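Local coordinates for protein B-agarase (Saccharophagus degradans, PDB 4BQ2) that hydrolyses the beta-1,4 bonds of agarose, acting as a family 50 exo-beta-agarase from chain ends, at residues E631-Q636 with M684-D689; M44-K47 with Y51-L54; Y582-H587 with A618-V623; A602-W607 with M611-A616; A422-D425 with P430-A433. One frame throughout, in Å; residues are numbered along the deposited sequence.

Contact 1 of 5, residues E631-Q636 with M684-D689; sequences EGLPKQ and MQSVID
The peptide plane joining G632 to L633 is the flat group through which L633 meets S686. Its N-H is given to the hydroxyl of S686, with L633 N 2.8 Å from S686 OG and an angle of 153° at the hydrogen. Within the helix segment itself, the amide of Q685 reaches the carboxylate of D689 and also bonds to E745. Q685 NE2 stands 2.9 Å from D689 OD1, on the syn side of that oxygen but 33° out of the carboxylate plane.

S686 holds OG anti to its own nitrogen, chi1 -167°, and the hydroxyl thereby leans off the helix toward the 631-636 segment. It also packs against L633 CB, which is 3.3 Å from S686 OG. G632 has no side chain to keep the backbones apart, and its CA comes within 5.6 Å of S686 CA. Beyond the polar bond the contact turns oily: L633 CD1 and V687 CG2 touch at 4.0 Å, the two side chains crossing at a slant, and both rest on F693 of strand 693-699.

Just outside, M177 touches S686 and K180 forms a salt bridge with E631. Both belong to the stretch matched to the agarase CBM-like family, consistent with this corner facing that module. The case illustrates how the polypeptide after barrel strand 624-627 is tied by one serine to the outer helix 673-688, a joint within the (beta/alpha)8 barrel that is the fold of this glycosidase family.

Contact 2 of 5, residues M44-K47 with Y51-L54; sequences MQSK and YTGL
M44 enters the contact with T52 at its first side-chain carbon: M44 CB lies 3.4 Å from T52 OG1. The next atom keeps to the same hydroxyl, M44 CG being 3.5 Å from T52 OG1, and also draws near the backbone nitrogen of G53. The sulfur has not left the threonine either, for M44 SD remains 3.7 Å from T52 OG1, and only then comes G53, with M44 SD 4.1 Å from G53 CA. Here the methionine bends, chi3 -76°, and carries its terminal methyl away from the strand.

T52 is thus gripped on more than one side. S46 CB adds a contact of 3.6 Å to T52 OG1, while the methyl T52 CG2 sits 3.7 Å from the carbonyl oxygen Q45 O. The hydroxyl is not left to these carbons alone, since it bonds to V173 O on strand 166-174.

What brings both M44 and S46 to the same threonine is an inverse gamma turn centred on Q45, marked by a weak bond from S46 N to M44 O at 3.0 Å. S46 OG in turn bonds to H178 O. Strands 36-44 and 51-56 do not pair with each other: the first bonds to 22-30 and 180-191, the second to 17-20 and 166-174. A chain that leaves one set of strands and packs inward against another fits a beta-arch, consistent with the beta-sandwich architecture of carbohydrate-binding-like modules.

Contact 3 of 5, residues Y582-H587 with A618-V623; sequences YFKVVH and AKYADV
Y620 lays its ring across the backbone of K584 on the neighbouring helix. K584 CA stands 3.7 Å above the ring plane, over its centre, and K584 CB makes a CH-pi contact 4.1 Å from the centroid of the Y620 ring. The same aromatic meets F583, whose CB is 3.6 Å from Y620 CD2. K584 CA and CB thus cover one face of the ring, and K619 CG lies toward the rim of the other. K584 has CG anti to its nitrogen, chi1 -171°, and runs out extended past the phenol, leaving its ammonium beyond the contact.

A turn further along, H587 approaches the last turn of helix 611-620: H587 CD2 is 3.2 Å from Y620 O, a carbonyl that also bonds to a glycerol, probably from the crystallisation liquor. A water lying in the plane of the imidazole joins the two segments, 3.2 Å from H587 NE2 and 2.6 Å from D622 OD2, to which it donates.

In the second shell, Y599 N bonds to D622 OD2 and helps to fix the carboxylate, while the Y599 side chain packs on both F583 and H587. H587 and D622 are bridged by that one water, H587 NE2 and D622 OD2 being 5.2 Å apart. Their proximity might favour a protonated imidazole, though only modestly; dispersion over the tyrosine face appears to supply most of the adhesion, with the polar link as a supplement.

Contact 4 of 5, residues A602-W607 with M611-A616; sequences ARFPDW and MEVVKA
F604 bears on helix 611-620 most tightly at V613, and more lightly at V614. On the close side F604 CE1 comes to 3.5 Å from V613 CG1, and the ring end, F604 CZ, is 3.8 Å from the carbonyl oxygen V613 O. Of the two valine methyls, the one anti to the nitrogen, CG1 at chi1 177°, is the one that faces the ring. The ring itself is swung across by a chi1 of -62°, which sets CG beside its own nitrogen and opposite the carbonyl carbon.

On the looser flank, F604 CE2 lies 4.0 Å from V614 CA and 4.3 Å from V614 CG2, an easy van der Waals spacing. No hydrogen bond crosses the contact, and the backbones remain well apart, with 8.2 Å between F604 CA and V614 CA; a single aromatic ring spans that distance. Toward solvent the helix presents K615, which points away from F604. On the loop side the exposed D606 forms a salt bridge with K630.

F583 from helix 565-593 and V624 from strand 624-627 also pack on F604, completing its buried setting, while its backbone bonds to S625 and N627. The preceding R603 goes the other way, making a salt bridge with E652 and a cation-pi contact with F487, and probably faces the barrel interior, given those partners. A loop residue following strand 598-599, backbone-bonded to strand 624-627 and with its ring turned beneath the next helix, is characteristic of a beta-alpha unit of a (beta/alpha)8 barrel.

Contact 5 of 5, residues A422-D425 with P430-A433; sequences AYYD and PFFA
Y424 and F431 are brought face to face by two different first torsions. F431 places CG between its backbone nitrogen and carbonyl carbon, chi1 62°, whereas Y424 sets CG opposite its carbonyl carbon, chi1 -74°. The outcome is an offset stack, its planes 13° from parallel and its centroids 4.2 Å apart, with overlap at one rim: Y424 CD1 is 3.3 Å from F431 CD2.

The phenylalanine ring reaches past the tyrosine ring to its main chain as well. Y424 CA lies over the same face of F431 in a CH-pi contact, 4.0 Å from the centroid, and Y424 O is 3.2 Å from F431 CE1. At the far end of the tyrosine a water, in the ring plane, lies 2.9 Å from Y424 OH and 2.8 Å from F432 O, tying the phenol to the strand backbone.

Around the pair, I477 at the end of helix 460-477 touches Y424, F431 and A433. Strand 431-435 runs parallel to 483-488, to which F431 and A433 are bonded, and F432 meets H697 of strand 693-699 edge-to-face. The stack packs between strand 431-435 and the C-terminal end of helix 460-477.

In the fold
Contacts 3 and 4 form a continuous patch, their centres 11 Å apart: both use helix 611-620, and F583 CZ lies 3.7 Å from F604 CZ, ring packing on ring. Contact 5 belongs to another part of the barrel, about 22 Å from contact 3 between centres. Contact 1 faces the CBM-like module, where contact 2 lies about 17 Å away between centres; K180 serves both, through a salt bridge to E631, a backbone bond to M44 and a weak one to S46. Strand 36-44, which ends at contact 2, carries S37 and K38 of the calcium site near its start. Contacts 2 and 5 are farthest apart, at about 41 Å between centres.

Contact 1 of 5, residues E631-Q636 with M684-D689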
# COMPACT_ATOMS: atom_id res chain seq x y z
N GLU A 631 -9.98 -4.44 -6.21
CA GLU A 631 -10.66 -5.75 -6.11
C GLU A 631 -10.26 -6.79 -7.15
O GLU A 631 -10.51 -8.00 -6.99
CB GLU A 631 -12.19 -5.53 -6.04
CG GLU A 631 -12.53 -4.82 -4.70
CD GLU A 631 -14.01 -4.50 -4.49
OE1 GLU A 631 -14.89 -5.19 -5.07
OE2 GLU A 631 -14.31 -3.57 -3.69
N GLY A 632 -9.62 -6.32 -8.20
CA GLY A 632 -9.00 -7.21 -9.19
C GLY A 632 -8.38 -6.38 -10.28
O GLY A 632 -8.05 -5.18 -10.09
N LEU A 633 -8.20 -7.03 -11.42
CA LEU A 633 -7.56 -6.42 -12.57
C LEU A 633 -8.60 -6.20 -13.67
O LEU A 633 -8.83 -7.09 -14.48
CB LEU A 633 -6.40 -7.32 -13.05
CG LEU A 633 -5.31 -7.71 -12.05
CD1 LEU A 633 -4.19 -8.41 -12.86
CD2 LEU A 633 -4.76 -6.52 -11.24
N PRO A 634 -9.22 -5.00 -13.70
CA PRO A 634 -10.32 -4.77 -14.67
C PRO A 634 -9.77 -4.71 -16.10
O PRO A 634 -8.65 -4.20 -16.33
CB PRO A 634 -10.87 -3.39 -14.27
CG PRO A 634 -10.33 -3.12 -12.88
CD PRO A 634 -8.99 -3.82 -12.85
N LYS A 635 -10.56 -5.23 -17.04
CA LYS A 635 -10.20 -5.22 -18.48
C LYS A 635 -9.64 -3.88 -18.98
O LYS A 635 -8.54 -3.84 -19.52
CB LYS A 635 -11.40 -5.63 -19.36
CG LYS A 635 -11.04 -5.86 -20.83
CD LYS A 635 -12.29 -6.25 -21.63
CE LYS A 635 -12.04 -6.22 -23.13
NZ LYS A 635 -12.87 -7.24 -23.84
N GLN A 636 -10.41 -2.81 -18.79
CA GLN A 636 -10.07 -1.51 -19.38
C GLN A 636 -8.79 -0.94 -18.81
O GLN A 636 -7.99 -0.35 -19.54
CB GLN A 636 -11.22 -0.50 -19.22
CG GLN A 636 -12.47 -0.86 -20.01
CD GLN A 636 -12.22 -0.91 -21.52
OE1 GLN A 636 -12.62 -1.86 -22.19
NE2 GLN A 636 -11.55 0.11 -22.04
N MET A 684 -7.23 -12.94 -7.07
CA MET A 684 -6.34 -13.91 -7.69
C MET A 684 -6.90 -14.54 -8.98
O MET A 684 -6.14 -14.81 -9.92
CB MET A 684 -5.94 -14.99 -6.68
CG MET A 684 -4.94 -14.50 -5.63
SD MET A 684 -3.42 -13.74 -6.26
CE MET A 684 -2.72 -15.13 -7.16
N GLN A 685 -8.21 -14.76 -9.04
CA GLN A 685 -8.83 -15.24 -10.29
C GLN A 685 -8.55 -14.28 -11.42
O GLN A 685 -8.29 -14.70 -12.56
CB GLN A 685 -10.36 -15.44 -10.20
CG GLN A 685 -10.96 -16.22 -11.38
CD GLN A 685 -10.38 -17.63 -11.47
OE1 GLN A 685 -10.28 -18.31 -10.47
NE2 GLN A 685 -9.94 -18.03 -12.65
N SER A 686 -8.64 -12.99 -11.11
CA SER A 686 -8.39 -11.94 -12.08
C SER A 686 -6.93 -11.98 -12.59
O SER A 686 -6.66 -11.76 -13.79
CB SER A 686 -8.68 -10.58 -11.41
OG SER A 686 -8.75 -9.56 -12.37
N VAL A 687 -5.98 -12.21 -11.67
CA VAL A 687 -4.58 -12.36 -12.07
C VAL A 687 -4.39 -13.61 -12.93
O VAL A 687 -3.74 -13.55 -13.99
CB VAL A 687 -3.63 -12.39 -10.86
CG1 VAL A 687 -2.18 -12.43 -11.34
CG2 VAL A 687 -3.87 -11.15 -9.99
N ILE A 688 -4.90 -14.74 -12.44
CA ILE A 688 -4.81 -16.01 -13.13
C ILE A 688 -5.36 -15.89 -14.56
O ILE A 688 -4.72 -16.37 -15.51
CB ILE A 688 -5.52 -17.10 -12.32
CG1 ILE A 688 -4.72 -17.42 -11.05
CG2 ILE A 688 -5.70 -18.37 -13.12
CD1 ILE A 688 -5.51 -18.19 -10.01
N ASP A 689 -6.48 -15.20 -14.72
CA ASP A 689 -7.10 -15.00 -16.04
C ASP A 689 -6.38 -14.03 -17.00
O ASP A 689 -6.78 -13.92 -18.15
CB ASP A 689 -8.55 -14.50 -15.89
CG ASP A 689 -9.48 -15.54 -15.26
OD1 ASP A 689 -9.07 -16.69 -15.10
OD2 ASP A 689 -10.63 -15.18 -14.92

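Contact 2 of 5, residues M44-K47 with Y51-L54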
# COMPACT_ATOMS: atom_id res chain seq x y z
N MET A 44 -24.98 -0.40 -9.57
CA MET A 44 -23.77 0.01 -10.30
C MET A 44 -23.35 -1.08 -11.26
O MET A 44 -23.34 -2.26 -10.93
CB MET A 44 -22.62 0.35 -9.31
CG MET A 44 -22.87 1.64 -8.50
SD MET A 44 -22.02 1.74 -6.91
CE MET A 44 -23.03 0.64 -5.96
N GLN A 45 -23.04 -0.66 -12.48
CA GLN A 45 -22.53 -1.54 -13.50
C GLN A 45 -21.00 -1.59 -13.34
O GLN A 45 -20.23 -1.20 -14.24
CB GLN A 45 -22.98 -1.04 -14.88
CG GLN A 45 -24.48 -1.27 -15.15
CD GLN A 45 -25.42 -0.30 -14.43
OE1 GLN A 45 -25.39 0.93 -14.66
NE2 GLN A 45 -26.25 -0.84 -13.56
N SER A 46 -20.56 -2.06 -12.16
CA SER A 46 -19.16 -2.00 -11.78
C SER A 46 -18.41 -3.25 -12.25
O SER A 46 -17.19 -3.31 -12.10
CB SER A 46 -19.05 -1.80 -10.24
OG SER A 46 -19.90 -2.72 -9.55
N LYS A 47 -19.09 -4.25 -12.78
CA LYS A 47 -18.32 -5.28 -13.49
C LYS A 47 -17.75 -4.68 -14.80
O LYS A 47 -16.55 -4.84 -15.07
CB LYS A 47 -19.12 -6.56 -13.76
CG LYS A 47 -18.26 -7.65 -14.44
CD LYS A 47 -19.02 -8.95 -14.59
CE LYS A 47 -18.12 -10.00 -15.26
NZ LYS A 47 -18.40 -11.33 -14.65
N TYR A 51 -15.31 2.93 -12.84
CA TYR A 51 -15.72 3.98 -11.92
C TYR A 51 -17.22 4.11 -11.99
O TYR A 51 -17.75 4.46 -13.05
CB TYR A 51 -15.06 5.34 -12.23
CG TYR A 51 -15.30 6.34 -11.12
CD1 TYR A 51 -16.47 7.08 -11.09
CD2 TYR A 51 -14.36 6.54 -10.10
CE1 TYR A 51 -16.72 7.98 -10.08
CE2 TYR A 51 -14.60 7.46 -9.08
CZ TYR A 51 -15.80 8.17 -9.09
OH TYR A 51 -16.12 9.08 -8.12
N THR A 52 -17.91 3.84 -10.88
CA THR A 52 -19.38 3.86 -10.86
C THR A 52 -19.85 4.53 -9.55
O THR A 52 -19.06 4.65 -8.60
CB THR A 52 -19.93 2.42 -10.93
OG1 THR A 52 -19.57 1.70 -9.74
CG2 THR A 52 -19.35 1.67 -12.14
N GLY A 53 -21.10 4.98 -9.51
CA GLY A 53 -21.65 5.54 -8.28
C GLY A 53 -22.57 6.73 -8.49
O GLY A 53 -23.25 6.85 -9.54
N LEU A 54 -22.61 7.61 -7.49
CA LEU A 54 -23.40 8.84 -7.55
C LEU A 54 -22.59 10.04 -7.08
O LEU A 54 -21.55 9.91 -6.38
CB LEU A 54 -24.72 8.72 -6.73
CG LEU A 54 -24.58 8.46 -5.22
CD1 LEU A 54 -24.28 9.75 -4.46
CD2 LEU A 54 -25.86 7.87 -4.65

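Contact 3 of 5, residues Y582-H587 with A618-V623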
# COMPACT_ATOMS: atom_id res chain seq x y z
N TYR A 582 16.95 5.87 -15.76
CA TYR A 582 16.75 5.19 -14.48
C TYR A 582 16.88 3.67 -14.68
O TYR A 582 17.71 3.00 -14.01
CB TYR A 582 15.38 5.53 -13.85
CG TYR A 582 15.11 4.67 -12.63
CD1 TYR A 582 15.62 5.03 -11.37
CD2 TYR A 582 14.39 3.48 -12.73
CE1 TYR A 582 15.40 4.21 -10.25
CE2 TYR A 582 14.20 2.66 -11.64
CZ TYR A 582 14.70 3.03 -10.41
OH TYR A 582 14.47 2.19 -9.35
N PHE A 583 16.09 3.12 -15.61
CA PHE A 583 16.04 1.66 -15.82
C PHE A 583 17.29 1.08 -16.45
O PHE A 583 17.68 -0.04 -16.10
CB PHE A 583 14.78 1.23 -16.58
CG PHE A 583 13.53 1.33 -15.76
CD1 PHE A 583 13.33 0.45 -14.70
CD2 PHE A 583 12.59 2.34 -16.00
CE1 PHE A 583 12.22 0.57 -13.88
CE2 PHE A 583 11.44 2.44 -15.19
CZ PHE A 583 11.26 1.55 -14.14
N LYS A 584 17.93 1.86 -17.32
CA LYS A 584 19.24 1.52 -17.92
C LYS A 584 20.27 1.32 -16.82
O LYS A 584 20.95 0.27 -16.76
CB LYS A 584 19.72 2.58 -18.91
CG LYS A 584 20.96 2.15 -19.72
CD LYS A 584 21.44 3.23 -20.68
CE LYS A 584 22.75 2.85 -21.35
NZ LYS A 584 23.54 4.05 -21.78
N VAL A 585 20.38 2.29 -15.93
CA VAL A 585 21.39 2.22 -14.87
C VAL A 585 21.10 1.08 -13.89
O VAL A 585 22.01 0.33 -13.53
CB VAL A 585 21.53 3.56 -14.10
CG1 VAL A 585 22.34 3.39 -12.83
CG2 VAL A 585 22.19 4.58 -14.98
N VAL A 586 19.84 0.95 -13.49
CA VAL A 586 19.51 -0.11 -12.53
C VAL A 586 19.69 -1.50 -13.13
O VAL A 586 20.30 -2.40 -12.49
CB VAL A 586 18.11 0.05 -11.92
CG1 VAL A 586 17.70 -1.20 -11.14
CG2 VAL A 586 18.08 1.25 -10.99
N HIS A 587 19.19 -1.69 -14.34
CA HIS A 587 19.35 -2.96 -15.01
C HIS A 587 20.84 -3.30 -15.15
O HIS A 587 21.25 -4.43 -14.90
CB HIS A 587 18.68 -2.98 -16.38
CG HIS A 587 19.03 -4.19 -17.18
ND1 HIS A 587 20.00 -4.18 -18.15
CD2 HIS A 587 18.55 -5.45 -17.12
CE1 HIS A 587 20.10 -5.39 -18.67
NE2 HIS A 587 19.25 -6.19 -18.05
N ALA A 618 9.51 -1.64 -19.56
CA ALA A 618 9.35 -2.77 -20.49
C ALA A 618 10.65 -3.03 -21.26
O ALA A 618 10.94 -4.17 -21.63
CB ALA A 618 8.19 -2.52 -21.45
N LYS A 619 11.44 -1.99 -21.48
CA LYS A 619 12.65 -2.10 -22.30
C LYS A 619 13.75 -2.84 -21.53
O LYS A 619 14.49 -3.63 -22.12
CB LYS A 619 13.11 -0.69 -22.72
CG LYS A 619 14.21 -0.64 -23.78
CD LYS A 619 14.47 0.80 -24.23
CE LYS A 619 15.31 0.87 -25.49
NZ LYS A 619 16.57 0.10 -25.36
N TYR A 620 13.83 -2.60 -20.21
CA TYR A 620 14.96 -3.07 -19.42
C TYR A 620 14.66 -4.18 -18.42
O TYR A 620 15.51 -5.03 -18.17
CB TYR A 620 15.63 -1.90 -18.69
CG TYR A 620 16.32 -0.91 -19.62
CD1 TYR A 620 17.57 -1.19 -20.18
CD2 TYR A 620 15.71 0.29 -19.94
CE1 TYR A 620 18.19 -0.30 -21.03
CE2 TYR A 620 16.33 1.18 -20.81
CZ TYR A 620 17.57 0.87 -21.33
OH TYR A 620 18.19 1.76 -22.16
N ALA A 621 13.48 -4.14 -17.80
CA ALA A 621 13.09 -5.18 -16.84
C ALA A 621 12.73 -6.46 -17.56
O ALA A 621 12.09 -6.43 -18.63
CB ALA A 621 11.92 -4.70 -16.02
N ASP A 622 13.16 -7.60 -17.00
CA ASP A 622 12.73 -8.92 -17.48
C ASP A 622 11.24 -9.08 -17.25
O ASP A 622 10.54 -9.67 -18.05
CB ASP A 622 13.50 -10.02 -16.77
CG ASP A 622 15.00 -9.96 -17.05
OD1 ASP A 622 15.41 -10.31 -18.17
OD2 ASP A 622 15.77 -9.51 -16.19
N VAL A 623 10.76 -8.56 -16.12
CA VAL A 623 9.36 -8.68 -15.73
C VAL A 623 8.96 -7.29 -15.17
O VAL A 623 9.69 -6.75 -14.32
CB VAL A 623 9.16 -9.74 -14.61
CG1 VAL A 623 7.70 -9.82 -14.22
CG2 VAL A 623 9.61 -11.13 -15.06
O HOH W 1 18.16 -8.96 -16.89

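Contact 4 of 5, residues A602-W607 with M611-A616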
# COMPACT_ATOMS: atom_id res chain seq x y z
N ALA A 602 10.31 -1.83 -10.71
CA ALA A 602 10.36 -0.86 -9.63
C ALA A 602 9.02 -0.72 -8.92
O ALA A 602 8.83 0.23 -8.13
CB ALA A 602 10.85 0.51 -10.16
N ARG A 603 8.12 -1.67 -9.19
CA ARG A 603 6.84 -1.76 -8.48
C ARG A 603 5.98 -0.49 -8.59
O ARG A 603 5.90 0.34 -7.64
CB ARG A 603 7.09 -2.17 -7.00
CG ARG A 603 8.08 -3.34 -6.91
CD ARG A 603 8.65 -3.54 -5.49
NE ARG A 603 7.60 -3.84 -4.50
CZ ARG A 603 7.02 -5.04 -4.35
NH1 ARG A 603 7.36 -6.09 -5.11
NH2 ARG A 603 6.10 -5.20 -3.40
N PHE A 604 5.32 -0.35 -9.73
CA PHE A 604 4.54 0.87 -10.02
C PHE A 604 3.20 0.84 -9.31
O PHE A 604 2.42 -0.12 -9.47
CB PHE A 604 4.23 0.96 -11.53
CG PHE A 604 5.44 1.06 -12.42
CD1 PHE A 604 6.41 2.03 -12.21
CD2 PHE A 604 5.56 0.22 -13.53
CE1 PHE A 604 7.49 2.15 -13.06
CE2 PHE A 604 6.63 0.33 -14.39
CZ PHE A 604 7.60 1.31 -14.16
N PRO A 605 2.88 1.88 -8.54
CA PRO A 605 1.53 2.00 -7.99
C PRO A 605 0.61 2.68 -8.99
O PRO A 605 1.08 3.21 -10.02
CB PRO A 605 1.72 2.91 -6.78
CG PRO A 605 2.91 3.77 -7.12
CD PRO A 605 3.72 3.05 -8.21
N ASP A 606 -0.69 2.71 -8.71
CA ASP A 606 -1.61 3.40 -9.61
C ASP A 606 -1.40 4.91 -9.72
O ASP A 606 -1.73 5.53 -10.71
CB ASP A 606 -3.06 3.01 -9.32
CG ASP A 606 -3.60 3.62 -8.05
OD1 ASP A 606 -2.84 4.04 -7.16
OD2 ASP A 606 -4.84 3.67 -7.96
N TRP A 607 -0.79 5.51 -8.70
CA TRP A 607 -0.49 6.94 -8.72
C TRP A 607 0.90 7.24 -9.26
O TRP A 607 1.40 8.38 -9.18
CB TRP A 607 -0.72 7.54 -7.31
CG TRP A 607 -0.09 6.74 -6.18
CD1 TRP A 607 -0.70 5.77 -5.42
CD2 TRP A 607 1.27 6.83 -5.70
NE1 TRP A 607 0.19 5.27 -4.51
CE2 TRP A 607 1.40 5.90 -4.65
CE3 TRP A 607 2.38 7.62 -6.06
CZ2 TRP A 607 2.61 5.72 -3.94
CZ3 TRP A 607 3.60 7.45 -5.34
CH2 TRP A 607 3.69 6.49 -4.29
N MET A 611 2.58 6.22 -18.75
CA MET A 611 2.98 5.25 -19.77
C MET A 611 4.43 5.39 -20.24
O MET A 611 5.03 4.41 -20.63
CB MET A 611 2.01 5.24 -20.94
CG MET A 611 1.67 3.84 -21.44
SD MET A 611 1.09 2.63 -20.20
CE MET A 611 -0.67 2.92 -20.09
N GLU A 612 4.98 6.60 -20.21
CA GLU A 612 6.35 6.78 -20.65
C GLU A 612 7.30 5.97 -19.76
O GLU A 612 8.30 5.43 -20.23
CB GLU A 612 6.75 8.26 -20.62
CG GLU A 612 6.01 9.09 -21.67
CD GLU A 612 4.71 9.73 -21.22
OE1 GLU A 612 4.12 9.34 -20.17
OE2 GLU A 612 4.27 10.67 -21.94
N VAL A 613 6.96 5.88 -18.48
CA VAL A 613 7.77 5.20 -17.50
C VAL A 613 7.55 3.69 -17.58
O VAL A 613 8.51 2.90 -17.45
CB VAL A 613 7.44 5.74 -16.09
CG1 VAL A 613 8.23 5.00 -15.04
CG2 VAL A 613 7.79 7.22 -16.01
N VAL A 614 6.31 3.29 -17.83
CA VAL A 614 6.00 1.88 -18.01
C VAL A 614 6.75 1.34 -19.23
O VAL A 614 7.34 0.27 -19.18
CB VAL A 614 4.48 1.64 -18.18
CG1 VAL A 614 4.23 0.15 -18.34
CG2 VAL A 614 3.67 2.15 -16.97
N LYS A 615 6.77 2.10 -20.33
CA LYS A 615 7.45 1.60 -21.55
C LYS A 615 8.97 1.49 -21.36
O LYS A 615 9.60 0.56 -21.86
CB LYS A 615 7.10 2.50 -22.73
CG LYS A 615 5.66 2.26 -23.20
CD LYS A 615 5.20 3.36 -24.16
CE LYS A 615 3.96 2.95 -24.94
NZ LYS A 615 3.45 4.09 -25.76
N ALA A 616 9.52 2.41 -20.57
CA ALA A 616 10.92 2.37 -20.18
C ALA A 616 11.23 1.09 -19.41
O ALA A 616 12.23 0.42 -19.69
CB ALA A 616 11.31 3.62 -19.37

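Contact 5 of 5, residues A422-D425 with P430-A433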
# COMPACT_ATOMS: atom_id res chain seq x y z
N ALA A 422 17.94 -13.91 6.05
CA ALA A 422 18.17 -15.15 6.75
C ALA A 422 17.37 -16.32 6.10
O ALA A 422 17.71 -17.45 6.31
CB ALA A 422 17.80 -15.00 8.23
N TYR A 423 16.33 -16.03 5.32
CA TYR A 423 15.56 -17.07 4.61
C TYR A 423 16.20 -17.46 3.27
O TYR A 423 15.79 -18.41 2.63
CB TYR A 423 14.16 -16.58 4.23
CG TYR A 423 13.16 -16.50 5.34
CD1 TYR A 423 12.43 -17.61 5.73
CD2 TYR A 423 12.94 -15.29 6.01
CE1 TYR A 423 11.50 -17.53 6.77
CE2 TYR A 423 12.03 -15.20 7.04
CZ TYR A 423 11.31 -16.32 7.41
OH TYR A 423 10.38 -16.23 8.41
N TYR A 424 17.22 -16.72 2.85
CA TYR A 424 17.72 -16.90 1.46
C TYR A 424 18.41 -18.24 1.21
O TYR A 424 18.59 -18.64 0.04
CB TYR A 424 18.68 -15.77 1.11
CG TYR A 424 18.01 -14.45 0.84
CD1 TYR A 424 16.61 -14.27 1.02
CD2 TYR A 424 18.78 -13.32 0.50
CE1 TYR A 424 16.03 -13.02 0.81
CE2 TYR A 424 18.19 -12.10 0.27
CZ TYR A 424 16.83 -11.95 0.44
OH TYR A 424 16.31 -10.68 0.22
N ASP A 425 18.82 -18.92 2.28
CA ASP A 425 19.36 -20.27 2.13
C ASP A 425 18.43 -21.38 2.61
O ASP A 425 18.89 -22.48 2.90
CB ASP A 425 20.75 -20.41 2.79
CG ASP A 425 20.71 -20.25 4.30
OD1 ASP A 425 19.69 -19.79 4.83
OD2 ASP A 425 21.72 -20.58 4.97
N PRO A 430 11.30 -21.03 -3.05
CA PRO A 430 12.00 -19.92 -3.69
C PRO A 430 11.67 -18.60 -3.02
O PRO A 430 10.68 -18.50 -2.28
CB PRO A 430 11.42 -19.91 -5.12
CG PRO A 430 10.91 -21.29 -5.32
CD PRO A 430 10.36 -21.67 -3.98
N PHE A 431 12.47 -17.58 -3.30
CA PHE A 431 12.23 -16.25 -2.71
C PHE A 431 12.54 -15.15 -3.71
O PHE A 431 13.26 -15.37 -4.69
CB PHE A 431 13.14 -16.03 -1.48
CG PHE A 431 14.61 -16.07 -1.80
CD1 PHE A 431 15.28 -17.30 -1.92
CD2 PHE A 431 15.32 -14.88 -1.98
CE1 PHE A 431 16.66 -17.33 -2.22
CE2 PHE A 431 16.67 -14.90 -2.28
CZ PHE A 431 17.35 -16.12 -2.38
N PHE A 432 12.00 -13.96 -3.45
CA PHE A 432 12.31 -12.76 -4.24
C PHE A 432 13.24 -11.91 -3.44
O PHE A 432 13.04 -11.78 -2.23
CB PHE A 432 11.03 -11.99 -4.58
CG PHE A 432 10.20 -12.68 -5.61
CD1 PHE A 432 9.55 -13.88 -5.32
CD2 PHE A 432 10.10 -12.16 -6.90
CE1 PHE A 432 8.80 -14.56 -6.28
CE2 PHE A 432 9.33 -12.81 -7.87
CZ PHE A 432 8.68 -14.01 -7.56
N ALA A 433 14.26 -11.36 -4.09
CA ALA A 433 15.25 -10.53 -3.41
C ALA A 433 14.92 -9.07 -3.68
O ALA A 433 14.15 -8.80 -4.57
CB ALA A 433 16.65 -10.82 -3.92
O HOH W 2 13.53 -10.00 -0.17